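Local coordinates for protein pectate lyase 47 (Bacillus sp. TS-47, PDB 1VBL) that probably cleaves pectate by eliminative lysis, as a thermostable, calcium-binding pectate lyase of polysaccharide lyase family 1, at residues Asp310-Trp315 with Ile341-Ser346; Asp252-Ile257 with Lys280-Arg285. All blocks are in the same frame, centred on the assembly; numbering follows the deposited sequence.

Contact 1: residues Asp310-Trp315 with Ile341-Ser346; sequences DFQYAW and IIKVWS
Y313 and K343 meet at about a right angle between neighbouring turns of the right-handed parallel beta-helix characteristic of polysaccharide lyase family 1. The Y313 ring receives K343 over one face: CB lies 4.2 Å from the ring centroid and 27° off the ring normal, a CH-pi contact, while CD of K343 comes to 3.6 Å from CD2 of Y313. With CG of K343 anti to its backbone N (chi1 -162°) and the chain extended beyond it, the lysine reaches past the tyrosine to the Q312 side chain. W345 turns its edge toward the face of Y313 in an offset edge-to-face pair, the planes at 62° and the centroid of its five-membered ring 5.8 Å from that of Y313. K343 CG also lies over one face of the W345 indole, offset toward the rim, so the lysine chain touches both rings. An alanine in place of Y313 would probably leave K343 CD and the W345 edge without their aromatic partner and open a gap beside R285, which also packs on this ring. Beyond Y313, A314 CB touches I341 CG2, and W315 CE3 meets I342 CG1 obliquely at 4.0 Å; NE1 of W315 is held by the hydroxyl of Y301. The backbones form a parallel bridge between W315 and I342, with K343 N bonding to W315 O at 3.0 Å. I341 O accepts two bonds, from A314 N at 2.9 Å and from W315 N at 3.1 Å, the latter nearly along the C=O axis.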
loop_
_atom_site.group_PDB
_atom_site.type_symbol
_atom_site.label_atom_id
_atom_site.label_comp_id
_atom_site.label_asym_id
_atom_site.label_seq_id
_atom_site.Cartn_x
_atom_site.Cartn_y
_atom_site.Cartn_z
ATOM N N ASP A 310 4.148 -2.480 16.208
ATOM C CA ASP A 310 4.339 -1.256 16.969
ATOM C C ASP A 310 3.905 -0.097 16.087
ATOM O O ASP A 310 3.700 -0.269 14.887
ATOM C CB ASP A 310 5.811 -1.090 17.349
ATOM C CG ASP A 310 6.289 -2.162 18.313
ATOM O OD1 ASP A 310 5.673 -2.304 19.389
ATOM O OD2 ASP A 310 7.277 -2.858 17.996
ATOM N N PHE A 311 3.743 1.075 16.686
ATOM C CA PHE A 311 3.360 2.255 15.926
ATOM C C PHE A 311 4.547 3.198 15.908
ATOM O O PHE A 311 5.154 3.456 16.949
ATOM C CB PHE A 311 2.159 2.958 16.562
ATOM C CG PHE A 311 1.886 4.321 15.985
ATOM C CD1 PHE A 311 2.324 5.473 16.638
ATOM C CD2 PHE A 311 1.216 4.453 14.776
ATOM C CE1 PHE A 311 2.097 6.735 16.092
ATOM C CE2 PHE A 311 0.984 5.716 14.217
ATOM C CZ PHE A 311 1.424 6.857 14.877
ATOM N N GLN A 312 4.886 3.707 14.729
ATOM C CA GLN A 312 6.009 4.627 14.605
ATOM C C GLN A 312 5.501 6.027 14.275
ATOM O O GLN A 312 5.806 6.988 14.980
ATOM C CB GLN A 312 6.973 4.154 13.510
ATOM C CG GLN A 312 8.259 4.974 13.439
ATOM C CD GLN A 312 9.141 4.594 12.263
ATOM O OE1 GLN A 312 9.382 3.412 12.010
ATOM N NE2 GLN A 312 9.637 5.597 11.544
ATOM N N TYR A 313 4.729 6.136 13.197
ATOM C CA TYR A 313 4.169 7.420 12.783
ATOM C C TYR A 313 3.063 7.176 11.763
ATOM O O TYR A 313 2.966 6.088 11.188
ATOM C CB TYR A 313 5.265 8.309 12.176
ATOM C CG TYR A 313 5.674 7.940 10.768
ATOM C CD1 TYR A 313 4.986 8.450 9.667
ATOM C CD2 TYR A 313 6.749 7.079 10.532
ATOM C CE1 TYR A 313 5.354 8.117 8.366
ATOM C CE2 TYR A 313 7.126 6.736 9.228
ATOM C CZ TYR A 313 6.423 7.261 8.155
ATOM O OH TYR A 313 6.789 6.947 6.869
ATOM N N ALA A 314 2.225 8.183 11.538
ATOM C CA ALA A 314 1.135 8.044 10.584
ATOM C C ALA A 314 1.410 8.824 9.304
ATOM O O ALA A 314 1.555 8.237 8.233
ATOM C CB ALA A 314 -0.176 8.517 11.212
ATOM N N TRP A 315 1.495 10.146 9.420
ATOM C CA TRP A 315 1.729 10.993 8.258
ATOM C C TRP A 315 3.194 11.356 8.037
ATOM O O TRP A 315 3.803 12.070 8.841
ATOM C CB TRP A 315 0.893 12.268 8.368
ATOM C CG TRP A 315 -0.585 12.006 8.437
ATOM C CD1 TRP A 315 -1.251 10.913 7.955
ATOM C CD2 TRP A 315 -1.584 12.877 8.980
ATOM N NE1 TRP A 315 -2.605 11.051 8.167
ATOM C CE2 TRP A 315 -2.835 12.248 8.793
ATOM C CE3 TRP A 315 -1.542 14.130 9.606
ATOM C CZ2 TRP A 315 -4.039 12.831 9.209
ATOM C CZ3 TRP A 315 -2.738 14.711 10.020
ATOM C CH2 TRP A 315 -3.971 14.057 9.818
ATOM N N ILE A 341 2.837 11.584 15.773
ATOM C CA ILE A 341 1.935 11.201 14.697
ATOM C C ILE A 341 2.423 11.662 13.325
ATOM O O ILE A 341 2.202 10.984 12.324
ATOM C CB ILE A 341 0.516 11.716 14.991
ATOM C CG1 ILE A 341 0.049 11.136 16.334
ATOM C CG2 ILE A 341 -0.439 11.307 13.875
ATOM C CD1 ILE A 341 -1.291 11.663 16.828
ATOM N N ILE A 342 3.084 12.812 13.282
ATOM C CA ILE A 342 3.628 13.326 12.031
ATOM C C ILE A 342 5.142 13.193 12.099
ATOM O O ILE A 342 5.744 13.416 13.143
ATOM C CB ILE A 342 3.285 14.817 11.811
ATOM C CG1 ILE A 342 1.777 14.989 11.614
ATOM C CG2 ILE A 342 4.044 15.351 10.590
ATOM C CD1 ILE A 342 1.352 16.427 11.406
ATOM N N LYS A 343 5.752 12.803 10.990
ATOM C CA LYS A 343 7.199 12.663 10.937
ATOM C C LYS A 343 7.627 13.353 9.653
ATOM O O LYS A 343 6.981 13.197 8.619
ATOM C CB LYS A 343 7.589 11.182 10.927
ATOM C CG LYS A 343 9.036 10.915 11.305
ATOM C CD LYS A 343 9.228 9.459 11.711
ATOM C CE LYS A 343 10.645 9.190 12.199
ATOM N NZ LYS A 343 10.814 7.778 12.644
ATOM N N VAL A 344 8.699 14.134 9.716
ATOM C CA VAL A 344 9.159 14.855 8.536
ATOM C C VAL A 344 10.503 14.361 8.015
ATOM O O VAL A 344 11.444 14.164 8.781
ATOM C CB VAL A 344 9.266 16.371 8.825
ATOM C CG1 VAL A 344 9.690 17.116 7.565
ATOM C CG2 VAL A 344 7.928 16.898 9.331
ATOM N N TRP A 345 10.575 14.157 6.703
ATOM C CA TRP A 345 11.800 13.703 6.057
ATOM C C TRP A 345 12.160 14.693 4.948
ATOM O O TRP A 345 11.831 14.479 3.781
ATOM C CB TRP A 345 11.612 12.310 5.446
ATOM C CG TRP A 345 10.929 11.308 6.338
ATOM C CD1 TRP A 345 9.586 11.059 6.418
ATOM C CD2 TRP A 345 11.558 10.410 7.258
ATOM N NE1 TRP A 345 9.342 10.059 7.330
ATOM C CE2 TRP A 345 10.534 9.644 7.861
ATOM C CE3 TRP A 345 12.887 10.179 7.634
ATOM C CZ2 TRP A 345 10.799 8.661 8.819
ATOM C CZ3 TRP A 345 13.152 9.201 8.587
ATOM C CH2 TRP A 345 12.109 8.454 9.169
ATOM N N SER A 346 12.829 15.779 5.318
ATOM C CA SER A 346 13.226 16.797 4.351
ATOM C C SER A 346 14.290 17.710 4.946
ATOM O O SER A 346 14.583 17.633 6.135
ATOM C CB SER A 346 12.014 17.639 3.945
ATOM O OG SER A 346 12.381 18.658 3.029
#

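Contact 2: residues Asp252-Ile257 with Lys280-Arg285; sequences DKVTLI and KNVTQR
The R285 guanidinium is sandwiched between aliphatic groups of K253 and L256: CD of K253 sits 3.6 Å above the centre of one face, and CD1 of L256 covers the opposite face, offset toward the rim. At the edge, in plane, a water accepts from R285 NH1 at 3.0 Å and gives a weak bond to K253 O. K253 also runs beside Q284, both pointing the same way, its CG 3.8 Å from Q284 NE2. That amide N-H meets D252 OD1 on the syn side at 2.9 Å, nearly straight at 165°, although the carboxylate and amide planes are 46° apart. D252 OD2 forms a weak salt bridge with K253 NZ, which the bend at chi4 (70°) places. The backbones carrying these groups pair in parallel at K253 and Q284, as successive turns of a beta-helix do: Q284 N bonds to D252 O, V254 N to Q284 O, and T255 N to R285 O at 2.8 Å. L256 N bonds to calcium ligand D233, linking this ladder to the metal site. With D252 engaging K253 and Q284, its charge would probably offset mainly K253 NZ, and R285 NH2, 5.5 Å from that NZ, only weakly.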
loop_
_atom_site.group_PDB
_atom_site.type_symbol
_atom_site.label_atom_id
_atom_site.label_comp_id
_atom_site.label_asym_id
_atom_site.label_seq_id
_atom_site.Cartn_x
_atom_site.Cartn_y
_atom_site.Cartn_z
ATOM N N ASP A 252 3.331 -3.506 8.593
ATOM C CA ASP A 252 4.333 -2.508 8.933
ATOM C C ASP A 252 4.257 -1.248 8.057
ATOM O O ASP A 252 3.681 -0.234 8.466
ATOM C CB ASP A 252 5.727 -3.149 8.844
ATOM C CG ASP A 252 6.841 -2.173 9.143
ATOM O OD1 ASP A 252 6.548 -1.074 9.654
ATOM O OD2 ASP A 252 8.015 -2.510 8.873
ATOM N N LYS A 253 4.831 -1.323 6.859
ATOM C CA LYS A 253 4.863 -0.197 5.922
ATOM C C LYS A 253 3.647 -0.237 4.999
ATOM O O LYS A 253 3.621 -0.985 4.025
ATOM C CB LYS A 253 6.147 -0.260 5.094
ATOM C CG LYS A 253 7.423 -0.260 5.933
ATOM C CD LYS A 253 8.655 -0.282 5.044
ATOM C CE LYS A 253 9.941 -0.171 5.852
ATOM N NZ LYS A 253 10.235 -1.393 6.655
ATOM N N VAL A 254 2.656 0.594 5.295
ATOM C CA VAL A 254 1.418 0.598 4.531
ATOM C C VAL A 254 1.422 1.238 3.146
ATOM O O VAL A 254 1.344 0.533 2.137
ATOM C CB VAL A 254 0.274 1.236 5.361
ATOM C CG1 VAL A 254 -1.029 1.199 4.573
ATOM C CG2 VAL A 254 0.116 0.487 6.677
ATOM N N THR A 255 1.512 2.563 3.090
ATOM C CA THR A 255 1.455 3.251 1.806
ATOM C C THR A 255 2.511 4.310 1.535
ATOM O O THR A 255 2.551 5.357 2.174
ATOM C CB THR A 255 0.063 3.896 1.608
ATOM O OG1 THR A 255 -0.919 2.861 1.475
ATOM C CG2 THR A 255 0.040 4.785 0.360
ATOM N N LEU A 256 3.351 4.022 0.553
ATOM C CA LEU A 256 4.396 4.937 0.137
ATOM C C LEU A 256 3.876 5.691 -1.087
ATOM O O LEU A 256 3.287 5.092 -1.985
ATOM C CB LEU A 256 5.649 4.143 -0.238
ATOM C CG LEU A 256 6.910 4.896 -0.662
ATOM C CD1 LEU A 256 7.444 5.716 0.504
ATOM C CD2 LEU A 256 7.956 3.888 -1.124
ATOM N N ILE A 257 4.064 7.005 -1.109
ATOM C CA ILE A 257 3.650 7.818 -2.252
ATOM C C ILE A 257 4.900 8.606 -2.637
ATOM O O ILE A 257 5.231 9.614 -2.012
ATOM C CB ILE A 257 2.496 8.784 -1.890
ATOM C CG1 ILE A 257 1.253 7.972 -1.489
ATOM C CG2 ILE A 257 2.173 9.690 -3.086
ATOM C CD1 ILE A 257 0.040 8.822 -1.124
ATOM N N LYS A 280 -5.690 0.202 11.226
ATOM C CA LYS A 280 -5.735 -0.426 12.537
ATOM C C LYS A 280 -4.507 -1.268 12.839
ATOM O O LYS A 280 -4.218 -2.254 12.156
ATOM C CB LYS A 280 -6.993 -1.294 12.653
ATOM C CG LYS A 280 -7.144 -2.011 13.995
ATOM C CD LYS A 280 -8.478 -2.741 14.071
ATOM C CE LYS A 280 -8.627 -3.517 15.373
ATOM N NZ LYS A 280 -8.524 -2.643 16.575
ATOM N N ASN A 281 -3.790 -0.866 13.878
ATOM C CA ASN A 281 -2.603 -1.576 14.302
ATOM C C ASN A 281 -1.596 -1.792 13.176
ATOM O O ASN A 281 -1.209 -2.927 12.870
ATOM C CB ASN A 281 -3.008 -2.908 14.948
ATOM C CG ASN A 281 -3.870 -2.705 16.186
ATOM O OD1 ASN A 281 -3.699 -1.723 16.905
ATOM N ND2 ASN A 281 -4.789 -3.631 16.443
ATOM N N VAL A 282 -1.199 -0.687 12.550
ATOM C CA VAL A 282 -0.188 -0.710 11.501
ATOM C C VAL A 282 0.965 0.134 12.049
ATOM O O VAL A 282 0.807 0.831 13.053
ATOM C CB VAL A 282 -0.717 -0.152 10.158
ATOM C CG1 VAL A 282 -1.675 -1.165 9.531
ATOM C CG2 VAL A 282 -1.429 1.183 10.375
ATOM N N THR A 283 2.119 0.088 11.398
ATOM C CA THR A 283 3.282 0.790 11.922
ATOM C C THR A 283 3.658 2.160 11.372
ATOM O O THR A 283 3.863 3.099 12.143
ATOM C CB THR A 283 4.527 -0.121 11.817
ATOM O OG1 THR A 283 4.270 -1.349 12.510
ATOM C CG2 THR A 283 5.750 0.555 12.420
ATOM N N GLN A 284 3.751 2.279 10.052
ATOM C CA GLN A 284 4.176 3.535 9.449
ATOM C C GLN A 284 3.676 3.735 8.018
ATOM O O GLN A 284 3.128 2.815 7.405
ATOM C CB GLN A 284 5.704 3.574 9.453
ATOM C CG GLN A 284 6.317 2.368 8.742
ATOM C CD GLN A 284 7.829 2.306 8.863
ATOM O OE1 GLN A 284 8.529 3.256 8.518
ATOM N NE2 GLN A 284 8.339 1.177 9.348
ATOM N N ARG A 285 3.895 4.940 7.495
ATOM C CA ARG A 285 3.502 5.313 6.130
ATOM C C ARG A 285 1.992 5.266 5.943
ATOM O O ARG A 285 1.480 4.433 5.195
ATOM C CB ARG A 285 4.168 4.376 5.115
ATOM C CG ARG A 285 5.689 4.349 5.187
ATOM C CD ARG A 285 6.258 3.449 4.101
ATOM N NE ARG A 285 7.718 3.455 4.081
ATOM C CZ ARG A 285 8.456 2.782 3.202
ATOM N NH1 ARG A 285 7.872 2.045 2.267
ATOM N NH2 ARG A 285 9.780 2.849 3.255
HETATM O O HOH W 1 4.980 1.129 2.013
#

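In the fold
Coming from the N terminus, the chain passes the calcium ligands D190, D229 and D233 before reaching 252-257. Contact 2 closes first, bringing 280-285 back beside that segment across 22 intervening residues. Contact 1 then opens at 310-315 and closes at 341-346 after 25 intervening residues, so the two follow in series and neither nest nor cross. Strands 253-257 and 342-345 are the outermost of a four-stranded parallel sheet, with 288-289 and 315-318 between them, and the contacts lie toward opposite ends of it. Their centres are 10 Å apart, and they touch directly: D310 O and Q312 N probably bond to T283, and Y313 packs on Q284 and R285.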